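Local coordinates for protein xyloglucan-specific endo-beta-1,4-glucanase (Uncultured bacterium, PDB 4W88) that probably hydrolyses internal beta-1,4-glucosidic bonds of xyloglucan, acting as an endo-glucanase of glycoside hydrolase family 5 that breaks down plant cell walls, at residues Glu86-Asp89 with Tyr90-Asp94; Ala125-Trp128 with Lys129-Glu133; Lys258-Asp262 with Lys263-Val267; Glu281-Val284 with Arg285-Asp289. The protein carries 1 engineered substitution. All coordinates share one frame; numbering follows the deposited sequence. Where two conformers were deposited one is given.

Contact 1 (Glu86-Asp89 with Tyr90-Asp94); sequences EVVD and YAVND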
loop_
_atom_site.group_PDB
_atom_site.type_symbol
_atom_site.label_atom_id
_atom_site.label_comp_id
_atom_site.label_asym_id
_atom_site.label_seq_id
_atom_site.Cartn_x
_atom_site.Cartn_y
_atom_site.Cartn_z
ATOM N N GLU A 86 9.584 -15.380 4.441
ATOM C CA GLU A 86 9.031 -16.506 3.674
ATOM C C GLU A 86 8.001 -16.035 2.651
ATOM O O GLU A 86 7.965 -16.528 1.570
ATOM C CB GLU A 86 8.335 -17.522 4.535
ATOM C CG GLU A 86 9.170 -18.402 5.331
ATOM C CD GLU A 86 8.364 -19.606 5.735
ATOM O OE1 GLU A 86 7.324 -19.513 6.283
ATOM O OE2 GLU A 86 8.791 -20.703 5.477
ATOM N N VAL A 87 7.157 -15.088 3.050
ATOM C CA VAL A 87 6.094 -14.598 2.192
ATOM C C VAL A 87 6.662 -13.736 1.067
ATOM O O VAL A 87 6.294 -13.907 -0.109
ATOM C CB VAL A 87 5.026 -13.879 3.007
ATOM C CG1 VAL A 87 3.978 -13.326 2.088
ATOM C CG2 VAL A 87 4.347 -14.895 3.929
ATOM N N VAL A 88 7.600 -12.855 1.437
ATOM C CA VAL A 88 8.295 -12.047 0.420
ATOM C C VAL A 88 8.941 -13.048 -0.576
ATOM O O VAL A 88 8.938 -12.824 -1.798
ATOM C CB VAL A 88 9.333 -11.142 1.056
ATOM C CG1 VAL A 88 10.286 -10.483 0.054
ATOM C CG2 VAL A 88 8.568 -10.034 1.819
ATOM N N ASP A 89 9.608 -14.091 -0.044
ATOM C CA ASP A 89 10.309 -15.035 -0.901
ATOM C C ASP A 89 9.404 -15.797 -1.832
ATOM O O ASP A 89 9.838 -16.129 -2.954
ATOM C CB ASP A 89 11.089 -16.028 -0.051
ATOM C CG ASP A 89 12.300 -15.439 0.605
ATOM O OD1 ASP A 89 12.720 -14.318 0.282
ATOM O OD2 ASP A 89 12.929 -16.198 1.352
ATOM N N TYR A 90 8.126 -16.060 -1.463
ATOM C CA TYR A 90 7.168 -16.594 -2.452
ATOM C C TYR A 90 7.118 -15.729 -3.743
ATOM O O TYR A 90 7.149 -16.253 -4.881
ATOM C CB TYR A 90 5.776 -16.699 -1.920
ATOM C CG TYR A 90 5.528 -17.599 -0.720
ATOM C CD1 TYR A 90 6.217 -18.786 -0.540
ATOM C CD2 TYR A 90 4.546 -17.280 0.181
ATOM C CE1 TYR A 90 5.988 -19.594 0.566
ATOM C CE2 TYR A 90 4.304 -18.094 1.276
ATOM C CZ TYR A 90 5.033 -19.194 1.509
ATOM O OH TYR A 90 4.768 -19.968 2.605
ATOM N N ALA A 91 7.122 -14.416 -3.548
ATOM C CA ALA A 91 7.074 -13.482 -4.633
ATOM C C ALA A 91 8.404 -13.430 -5.393
ATOM O O ALA A 91 8.435 -13.363 -6.639
ATOM C CB ALA A 91 6.652 -12.120 -4.178
ATOM N N VAL A 92 9.487 -13.374 -4.667
ATOM C CA VAL A 92 10.876 -13.424 -5.284
ATOM C C VAL A 92 11.035 -14.660 -6.171
ATOM O O VAL A 92 11.575 -14.567 -7.256
ATOM C CB VAL A 92 12.007 -13.349 -4.232
ATOM C CG1 VAL A 92 13.384 -13.466 -4.880
ATOM C CG2 VAL A 92 11.924 -12.038 -3.406
ATOM N N ASN A 93 10.507 -15.784 -5.716
ATOM C CA ASN A 93 10.588 -17.047 -6.468
ATOM C C ASN A 93 9.937 -16.982 -7.825
ATOM O O ASN A 93 10.252 -17.765 -8.694
ATOM C CB ASN A 93 9.983 -18.223 -5.684
ATOM C CG ASN A 93 10.840 -18.641 -4.500
ATOM O OD1 ASN A 93 12.038 -18.391 -4.436
ATOM N ND2 ASN A 93 10.197 -19.290 -3.537
ATOM N N ASP A 94 8.995 -16.070 -7.948
ATOM C CA ASP A 94 8.228 -15.882 -9.161
ATOM C C ASP A 94 8.640 -14.640 -9.964
ATOM O O ASP A 94 7.994 -14.264 -10.957
ATOM C CB ASP A 94 6.720 -15.825 -8.864
ATOM C CG ASP A 94 6.136 -17.128 -8.302
ATOM O OD1 ASP A 94 6.879 -18.082 -8.080
ATOM O OD2 ASP A 94 4.855 -17.151 -8.083
#
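Tyr-90 folds its ring back over the preceding turn of helix 78-92, onto the carbonyl oxygen of Glu-86. Its CB starts 3.4 Å from Val-87 O. With chi1 at -61°, CG sits beside the tyrosine's own backbone N and is swung back along the helix, where CG comes to lie 3.5 Å from Glu-86 O. From there the ring runs on over that oxygen, which stands 3.4 Å above the ring plane, close to over its centre. On one side CD2 passes 3.7 Å from Val-87 CA, and further out CE2 meets Val-87 CG2 at 4.2 Å, the two side chains slanting past each other. At the tip, OH is hydrogen-bonded to Arg-83 NH1, the same nitrogen that makes a salt bridge to Glu-86 OE1, so one arginine, about one turn before Glu-86 and two before Tyr-90, holds both side chains.

Glu-86 O also accepts the backbone N-H of Tyr-90, and thus meets both the amide and the ring face of one residue. Further along, Val-92 CG2 rests 4.1 Å from Val-88 CG1. Asn-93 N reaches Asp-89 O at 2.9 Å, while the Asn-93 amide turns to Gln-44 and the Asp-89 carboxylate to Tyr-138. Val-87, Val-88 and Ala-91 face strand 57-60, making this the amphipathic last part of the helix in a beta-alpha-beta unit (57-60, 78-92, 97-101) of the TIM barrel.

Contact 2 (Ala125-Trp128 with Lys129-Glu133); sequences AAIW and KQLAE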
loop_
_atom_site.group_PDB
_atom_site.type_symbol
_atom_site.label_atom_id
_atom_site.label_comp_id
_atom_site.label_asym_id
_atom_site.label_seq_id
_atom_site.Cartn_x
_atom_site.Cartn_y
_atom_site.Cartn_z
ATOM N N ALA A 125 12.344 4.270 12.621
ATOM C CA ALA A 125 13.706 4.005 12.170
ATOM C C ALA A 125 14.220 2.669 12.731
ATOM O O ALA A 125 14.931 1.931 12.022
ATOM C CB ALA A 125 14.628 5.152 12.573
ATOM N N ALA A 126 13.956 2.389 14.005
ATOM C CA ALA A 126 14.368 1.151 14.563
ATOM C C ALA A 126 13.800 -0.098 13.882
ATOM O O ALA A 126 14.510 -1.126 13.710
ATOM C CB ALA A 126 14.105 1.114 16.050
ATOM N N ILE A 127 12.519 -0.011 13.450
ATOM C CA ILE A 127 11.861 -1.129 12.808
ATOM C C ILE A 127 12.532 -1.235 11.410
ATOM O O ILE A 127 12.882 -2.349 10.987
ATOM C CB ILE A 127 10.368 -0.861 12.713
ATOM C CG1 ILE A 127 9.688 -0.909 14.123
ATOM C CG2 ILE A 127 9.673 -1.866 11.771
ATOM C CD1 ILE A 127 8.287 -0.329 14.128
ATOM N N TRP A 128 12.642 -0.101 10.695
ATOM C CA TRP A 128 13.138 -0.131 9.339
ATOM C C TRP A 128 14.597 -0.506 9.256
ATOM O O TRP A 128 15.008 -1.131 8.242
ATOM C CB TRP A 128 12.800 1.142 8.584
ATOM C CG TRP A 128 11.433 1.070 8.002
ATOM C CD1 TRP A 128 10.317 1.732 8.421
ATOM C CD2 TRP A 128 11.020 0.185 6.975
ATOM N NE1 TRP A 128 9.216 1.305 7.663
ATOM C CE2 TRP A 128 9.642 0.371 6.762
ATOM C CE3 TRP A 128 11.712 -0.729 6.159
ATOM C CZ2 TRP A 128 8.929 -0.340 5.772
ATOM C CZ3 TRP A 128 10.997 -1.445 5.218
ATOM C CH2 TRP A 128 9.623 -1.277 5.041
ATOM N N LYS A 129 15.415 -0.140 10.259
ATOM C CA LYS A 129 16.805 -0.631 10.240
ATOM C C LYS A 129 16.821 -2.167 10.204
ATOM O O LYS A 129 17.609 -2.750 9.446
ATOM C CB LYS A 129 17.593 -0.092 11.443
ATOM C CG LYS A 129 19.019 -0.613 11.663
ATOM C CD LYS A 129 19.700 0.152 12.814
ATOM C CE LYS A 129 21.189 -0.035 12.888
ATOM N NZ LYS A 129 21.461 -1.326 13.429
ATOM N N GLN A 130 15.963 -2.807 11.037
ATOM C CA GLN A 130 15.917 -4.239 11.096
ATOM C C GLN A 130 15.408 -4.852 9.811
ATOM O O GLN A 130 15.968 -5.881 9.338
ATOM C CB GLN A 130 15.077 -4.751 12.250
ATOM C CG GLN A 130 15.598 -4.365 13.595
ATOM C CD GLN A 130 14.613 -4.760 14.676
ATOM O OE1 GLN A 130 14.414 -5.937 15.008
ATOM N NE2 GLN A 130 13.918 -3.752 15.183
ATOM N N LEU A 131 14.364 -4.265 9.244
ATOM C CA LEU A 131 13.792 -4.789 7.973
ATOM C C LEU A 131 14.796 -4.648 6.841
ATOM O O LEU A 131 15.011 -5.561 6.076
ATOM C CB LEU A 131 12.473 -4.111 7.632
ATOM C CG LEU A 131 11.320 -4.459 8.594
ATOM C CD1 LEU A 131 10.134 -3.569 8.131
ATOM C CD2 LEU A 131 11.025 -5.911 8.552
ATOM N N ALA A 132 15.414 -3.466 6.749
ATOM C CA ALA A 132 16.412 -3.224 5.747
ATOM C C ALA A 132 17.609 -4.211 5.906
ATOM O O ALA A 132 18.101 -4.743 4.917
ATOM C CB ALA A 132 16.892 -1.776 5.799
ATOM N N GLU A 133 18.073 -4.450 7.115
ATOM C CA GLU A 133 19.185 -5.395 7.319
ATOM C C GLU A 133 18.721 -6.794 6.778
ATOM O O GLU A 133 19.498 -7.512 6.142
ATOM C CB GLU A 133 19.632 -5.510 8.769
ATOM C CG GLU A 133 20.742 -4.573 9.180
ATOM C CD GLU A 133 22.019 -4.586 8.316
ATOM O OE1 GLU A 133 22.646 -5.633 8.092
ATOM O OE2 GLU A 133 22.420 -3.509 7.893
#
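Leu-131 sets one methyl, CD1, on the face of the Trp-128 indole, three residues earlier in helix 117-134. The approach is a CH-pi contact: CD1 lies 3.7 Å from the centroid of the six-membered ring of Trp-128 and only 11° off the ring normal. The leucine's CB also takes part, 3.8 Å from Trp-128 CE3. The same CD1 touches Ile-127 CG2 at 4.0 Å, and is thus shared between an isoleucine branch and one aromatic face; the two aliphatic chains lie side by side and point the same way.

The polar counterpart is Gln-130. Its CG lies beside its own backbone N (chi1 -63°) and the chain is extended beyond, which brings NE2 back to Ala-126 O at 3.1 Å. That bond is fairly straight at the hydrogen, 163°, and the oxygen lies in the glutamine's amide plane, yet NE2 stands well above the carbonyl plane of Ala-126. The backbone N of Gln-130 adds a weak bond to the same oxygen.

The helix is one of those packed around the eight-stranded parallel barrel, and Trp-128 is one of its buried residues: NE1 is hydrogen-bonded to Gly-146 O, while Phe-144 and Phe-177 meet its rings. Gln-130 is fixed by the chain at Tyr-74 and Ile-76, with NE2 giving to Tyr-74 O and OE1 accepting from Ile-76 N. Ala-132 packs on Val-181 of helix 164-182, beside the tryptophan.

Contact 3 (Lys258-Asp262 with Lys263-Val267); sequences KYLID and KGIPV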
loop_
_atom_site.group_PDB
_atom_site.type_symbol
_atom_site.label_atom_id
_atom_site.label_comp_id
_atom_site.label_asym_id
_atom_site.label_seq_id
_atom_site.Cartn_x
_atom_site.Cartn_y
_atom_site.Cartn_z
ATOM N N LYS A 258 -0.471 17.907 -10.945
ATOM C CA LYS A 258 0.079 19.229 -10.661
ATOM C C LYS A 258 1.252 19.116 -9.699
ATOM O O LYS A 258 2.307 19.739 -9.872
ATOM C CB LYS A 258 -1.013 20.068 -10.000
ATOM C CG LYS A 258 -0.832 21.570 -9.914
ATOM C CD LYS A 258 -2.241 22.132 -9.720
ATOM C CE LYS A 258 -2.333 23.617 -9.932
ATOM N NZ LYS A 258 -1.967 24.296 -8.666
ATOM N N TYR A 259 1.084 18.361 -8.643
ATOM C CA TYR A 259 2.088 18.410 -7.567
ATOM C C TYR A 259 3.174 17.349 -7.643
ATOM O O TYR A 259 4.208 17.511 -7.020
ATOM C CB TYR A 259 1.376 18.319 -6.229
ATOM C CG TYR A 259 0.638 19.579 -5.844
ATOM C CD1 TYR A 259 1.306 20.599 -5.177
ATOM C CD2 TYR A 259 -0.698 19.769 -6.158
ATOM C CE1 TYR A 259 0.656 21.762 -4.834
ATOM C CE2 TYR A 259 -1.346 20.961 -5.826
ATOM C CZ TYR A 259 -0.647 21.930 -5.159
ATOM O OH TYR A 259 -1.197 23.103 -4.786
ATOM N N LEU A 260 2.933 16.278 -8.410
ATOM C CA LEU A 260 3.843 15.133 -8.438
ATOM C C LEU A 260 4.234 14.755 -9.867
ATOM O O LEU A 260 5.388 14.897 -10.256
ATOM C CB LEU A 260 3.239 13.925 -7.626
ATOM C CG LEU A 260 3.057 14.170 -6.131
ATOM C CD1 LEU A 260 2.249 13.055 -5.434
ATOM C CD2 LEU A 260 4.370 14.316 -5.442
ATOM N N ILE A 261 3.278 14.303 -10.662
ATOM C CA ILE A 261 3.636 13.679 -11.941
ATOM C C ILE A 261 4.293 14.716 -12.818
ATOM O O ILE A 261 5.310 14.432 -13.483
ATOM C CB ILE A 261 2.406 13.086 -12.642
ATOM C CG1 ILE A 261 1.828 11.937 -11.810
ATOM C CG2 ILE A 261 2.735 12.645 -14.063
ATOM C CD1 ILE A 261 0.435 11.529 -12.216
ATOM N N ASP A 262 3.718 15.912 -12.875
ATOM C CA ASP A 262 4.264 16.948 -13.804
ATOM C C ASP A 262 5.536 17.656 -13.287
ATOM O O ASP A 262 6.160 18.421 -13.962
ATOM C CB ASP A 262 3.196 17.940 -14.172
ATOM C CG ASP A 262 2.064 17.341 -15.032
ATOM O OD1 ASP A 262 2.165 16.207 -15.623
ATOM O OD2 ASP A 262 1.042 18.031 -15.114
ATOM N N LYS A 263 5.891 17.322 -12.061
ATOM C CA LYS A 263 7.156 17.675 -11.554
ATOM C C LYS A 263 8.154 16.541 -11.640
ATOM O O LYS A 263 9.277 16.661 -11.123
ATOM C CB LYS A 263 7.025 18.088 -10.090
ATOM C CG LYS A 263 6.148 19.296 -9.790
ATOM C CD LYS A 263 6.452 19.640 -8.326
ATOM C CE LYS A 263 5.625 20.762 -7.756
ATOM N NZ LYS A 263 5.843 22.017 -8.521
ATOM N N GLY A 264 7.800 15.455 -12.293
ATOM C CA GLY A 264 8.734 14.326 -12.465
ATOM C C GLY A 264 8.977 13.437 -11.253
ATOM O O GLY A 264 9.995 12.783 -11.160
ATOM N N ILE A 265 8.026 13.444 -10.327
ATOM C CA ILE A 265 8.126 12.666 -9.098
ATOM C C ILE A 265 7.306 11.362 -9.290
ATOM O O ILE A 265 6.101 11.427 -9.641
ATOM C CB ILE A 265 7.572 13.446 -7.867
ATOM C CG1 ILE A 265 8.151 14.863 -7.647
ATOM C CG2 ILE A 265 7.755 12.573 -6.615
ATOM C CD1 ILE A 265 9.632 14.890 -7.633
ATOM N N PRO A 266 7.947 10.179 -9.115
ATOM C CA PRO A 266 7.217 8.945 -9.252
ATOM C C PRO A 266 6.065 8.833 -8.238
ATOM O O PRO A 266 6.248 9.126 -7.061
ATOM C CB PRO A 266 8.297 7.862 -8.985
ATOM C CG PRO A 266 9.542 8.479 -9.456
ATOM C CD PRO A 266 9.389 9.917 -9.005
ATOM N N VAL A 267 4.904 8.400 -8.744
ATOM C CA VAL A 267 3.733 8.144 -7.948
ATOM C C VAL A 267 3.246 6.724 -8.154
ATOM O O VAL A 267 3.227 6.212 -9.290
ATOM C CB VAL A 267 2.580 9.114 -8.306
ATOM C CG1 VAL A 267 1.332 8.809 -7.505
ATOM C CG2 VAL A 267 3.047 10.477 -7.969
#
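Leu-260 and Val-267 make the tightest apolar meeting here: Leu-260 CB lies 3.5 Å from Val-267 CG2, closer than carbons usually approach, and the two side chains cross at about a right angle. The same valine methyl stays 3.7 Å from Leu-260 CD1. On another side, Leu-260 CD2 meets Ile-265 CG2 at 4.0 Å, and Ile-261 CG1 reaches Val-267 CG2 more loosely. Leu-260 and Ile-265 both pack against Val-220 of the neighbouring strand 218-223.

The backbone bonds form a Schellman motif closing helix 246-261. Ile-265 N gives to Leu-260 O at 3.0 Å and Gly-264 N to Ile-261 O at 2.9 Å, with both donors above the plane of the carbonyl they meet. Gly-264, at positive phi (75°), is the C-prime residue that reverses the chain and sends it into strand 267-272 of the TIM barrel. Leu-260 O also takes a weak bond from Lys-263 N.

Among the polar and charged side chains, Lys-263 doubles back along the helix end, its aliphatic CD 3.4 Å from Tyr-259 O. The carboxylate of Asp-262 is salt-bridged to Lys-257, and Tyr-259 OH is hydrogen-bonded to Glu-204.

Contact 4 (Glu281-Val284 with Arg285-Asp289); sequences EDIV and RWIGD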
loop_
_atom_site.group_PDB
_atom_site.type_symbol
_atom_site.label_atom_id
_atom_site.label_comp_id
_atom_site.label_asym_id
_atom_site.label_seq_id
_atom_site.Cartn_x
_atom_site.Cartn_y
_atom_site.Cartn_z
ATOM N N GLU A 281 -20.908 -5.443 -13.767
ATOM C CA GLU A 281 -20.755 -4.569 -14.971
ATOM C C GLU A 281 -20.377 -3.121 -14.607
ATOM O O GLU A 281 -19.654 -2.425 -15.333
ATOM C CB GLU A 281 -22.051 -4.559 -15.793
ATOM C CG GLU A 281 -22.375 -5.925 -16.350
ATOM C CD GLU A 281 -23.482 -6.592 -15.536
ATOM O OE1 GLU A 281 -24.600 -6.866 -16.198
ATOM O OE2 GLU A 281 -23.222 -6.861 -14.266
ATOM N N ASP A 282 -20.908 -2.627 -13.478
ATOM C CA ASP A 282 -20.543 -1.295 -13.032
ATOM C C ASP A 282 -19.089 -1.191 -12.577
ATOM O O ASP A 282 -18.392 -0.223 -12.900
ATOM C CB ASP A 282 -21.468 -0.850 -11.875
ATOM C CG ASP A 282 -22.899 -0.846 -12.286
ATOM O OD1 ASP A 282 -23.282 0.108 -12.986
ATOM O OD2 ASP A 282 -23.636 -1.791 -11.966
ATOM N N ILE A 283 -18.656 -2.189 -11.838
ATOM C CA ILE A 283 -17.252 -2.200 -11.448
ATOM C C ILE A 283 -16.319 -2.286 -12.671
ATOM O O ILE A 283 -15.311 -1.575 -12.707
ATOM C CB ILE A 283 -16.947 -3.278 -10.387
ATOM C CG1 ILE A 283 -17.683 -2.952 -9.081
ATOM C CG2 ILE A 283 -15.447 -3.438 -10.210
ATOM C CD1 ILE A 283 -17.604 -4.024 -8.014
ATOM N N VAL A 284 -16.630 -3.169 -13.641
ATOM C CA VAL A 284 -15.866 -3.165 -14.874
ATOM C C VAL A 284 -15.763 -1.787 -15.519
ATOM O O VAL A 284 -14.670 -1.384 -15.973
ATOM C CB VAL A 284 -16.411 -4.238 -15.842
ATOM C CG1 VAL A 284 -15.740 -4.145 -17.228
ATOM C CG2 VAL A 284 -16.225 -5.647 -15.197
ATOM N N ARG A 285 -16.887 -1.065 -15.638
ATOM C CA ARG A 285 -16.849 0.283 -16.180
ATOM C C ARG A 285 -16.015 1.261 -15.338
ATOM O O ARG A 285 -15.243 2.081 -15.876
ATOM C CB ARG A 285 -18.277 0.823 -16.349
ATOM C CG ARG A 285 -19.052 0.138 -17.474
ATOM C CD ARG A 285 -20.311 0.924 -17.856
ATOM N NE ARG A 285 -21.347 0.662 -16.851
ATOM C CZ ARG A 285 -22.173 -0.379 -16.847
ATOM N NH1 ARG A 285 -22.140 -1.280 -17.787
ATOM N NH2 ARG A 285 -23.046 -0.519 -15.869
ATOM N N TRP A 286 -16.128 1.156 -14.026
ATOM C CA TRP A 286 -15.358 2.021 -13.142
ATOM C C TRP A 286 -13.856 1.779 -13.336
ATOM O O TRP A 286 -13.078 2.731 -13.406
ATOM C CB TRP A 286 -15.751 1.763 -11.686
ATOM C CG TRP A 286 -14.880 2.484 -10.711
ATOM C CD1 TRP A 286 -14.920 3.810 -10.357
ATOM C CD2 TRP A 286 -13.794 1.909 -10.000
ATOM N NE1 TRP A 286 -13.914 4.094 -9.471
ATOM C CE2 TRP A 286 -13.214 2.926 -9.225
ATOM C CE3 TRP A 286 -13.259 0.625 -9.950
ATOM C CZ2 TRP A 286 -12.079 2.695 -8.426
ATOM C CZ3 TRP A 286 -12.155 0.398 -9.176
ATOM C CH2 TRP A 286 -11.583 1.414 -8.410
ATOM N N ILE A 287 -13.450 0.511 -13.459
ATOM C CA ILE A 287 -12.002 0.190 -13.648
ATOM C C ILE A 287 -11.488 0.812 -14.932
ATOM O O ILE A 287 -10.424 1.404 -14.962
ATOM C CB ILE A 287 -11.737 -1.348 -13.650
ATOM C CG1 ILE A 287 -12.111 -1.997 -12.270
ATOM C CG2 ILE A 287 -10.398 -1.709 -14.208
ATOM C CD1 ILE A 287 -12.187 -3.509 -12.199
ATOM N N GLY A 288 -12.312 0.736 -15.981
ATOM C CA GLY A 288 -11.969 1.431 -17.230
ATOM C C GLY A 288 -11.673 2.902 -17.027
ATOM O O GLY A 288 -10.683 3.419 -17.506
ATOM N N ASP A 289 -12.548 3.578 -16.303
ATOM C CA ASP A 289 -12.402 5.010 -16.084
ATOM C C ASP A 289 -11.282 5.338 -15.126
ATOM O O ASP A 289 -10.522 6.322 -15.334
ATOM C CB ASP A 289 -13.735 5.601 -15.537
ATOM C CG ASP A 289 -14.767 5.787 -16.623
ATOM O OD1 ASP A 289 -14.394 5.816 -17.827
ATOM O OD2 ASP A 289 -15.944 5.926 -16.290
#
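Asp-282 and Arg-285 pair along one side of helix 280-295 through a single salt-bridge contact, Arg-285 NH2 to Asp-282 OD1 at 3.0 Å. The bond is bent, with 136° at the hydrogen; the carboxylate and guanidinium planes stand 89° apart, and NH2 meets the oxygen from above the carboxylate plane. OD1 has a second donor in Trp-241 N. Arg-285 NE, in turn, gives its hydrogen to Trp-241 O; the arginine and aspartate together therefore grip both backbone polar atoms of that residue.

A bend at chi3 (-78°) folds the guanidinium back over the helix, and Glu-281 O lies 3.6 Å from Arg-285 CZ, over one face of the group. This oxygen already accepts the N-H of Arg-285 at 3.1 Å. The carbonyls of Asp-282, Ile-283 and Val-284 are likewise taken by the amides of Trp-286, Ile-287 and Gly-288. Trp-286 NE1 is satisfied by Thr-226 O, its rings packed among Tyr-290, Trp-241 and Phe-230. On the side facing helix 329-336, Ile-283 CG2 touches Ile-287 CD1 at 3.8 Å.

Asp-289 OD2 accepts Trp-241 NE1, so Asp-282, Arg-285 and Asp-289 all bind Trp-241 to this helix. With one acidic oxygen shared by a charged and a neutral donor, and a carbonyl over the guanidinium face, the surroundings probably favour the charged forms of both Asp-282 and Arg-285.

All four contacts are local; three lie in the helical layer of one TIM barrel, and contact 3 runs from it through a loop to a barrel strand. Contact 2 is the most buried, with four of eight touching residues buried and one exposed; contacts 1, 3 and 4 each mix three buried with three exposed. Contact 3 leads into strand 267-272, which precedes the helix of contact 4. Contacts 1 and 2 are neighbours, nearest atoms about 8 Å apart, while contacts 2 and 4 lie on opposite sides of the chain's centre. Aromatic rings serve differently: over a carbonyl in contact 1, under a leucine methyl in contact 2. Contact 4 alone bridges its segments with a salt bridge; contact 3 combines backbone capping with apolar packing.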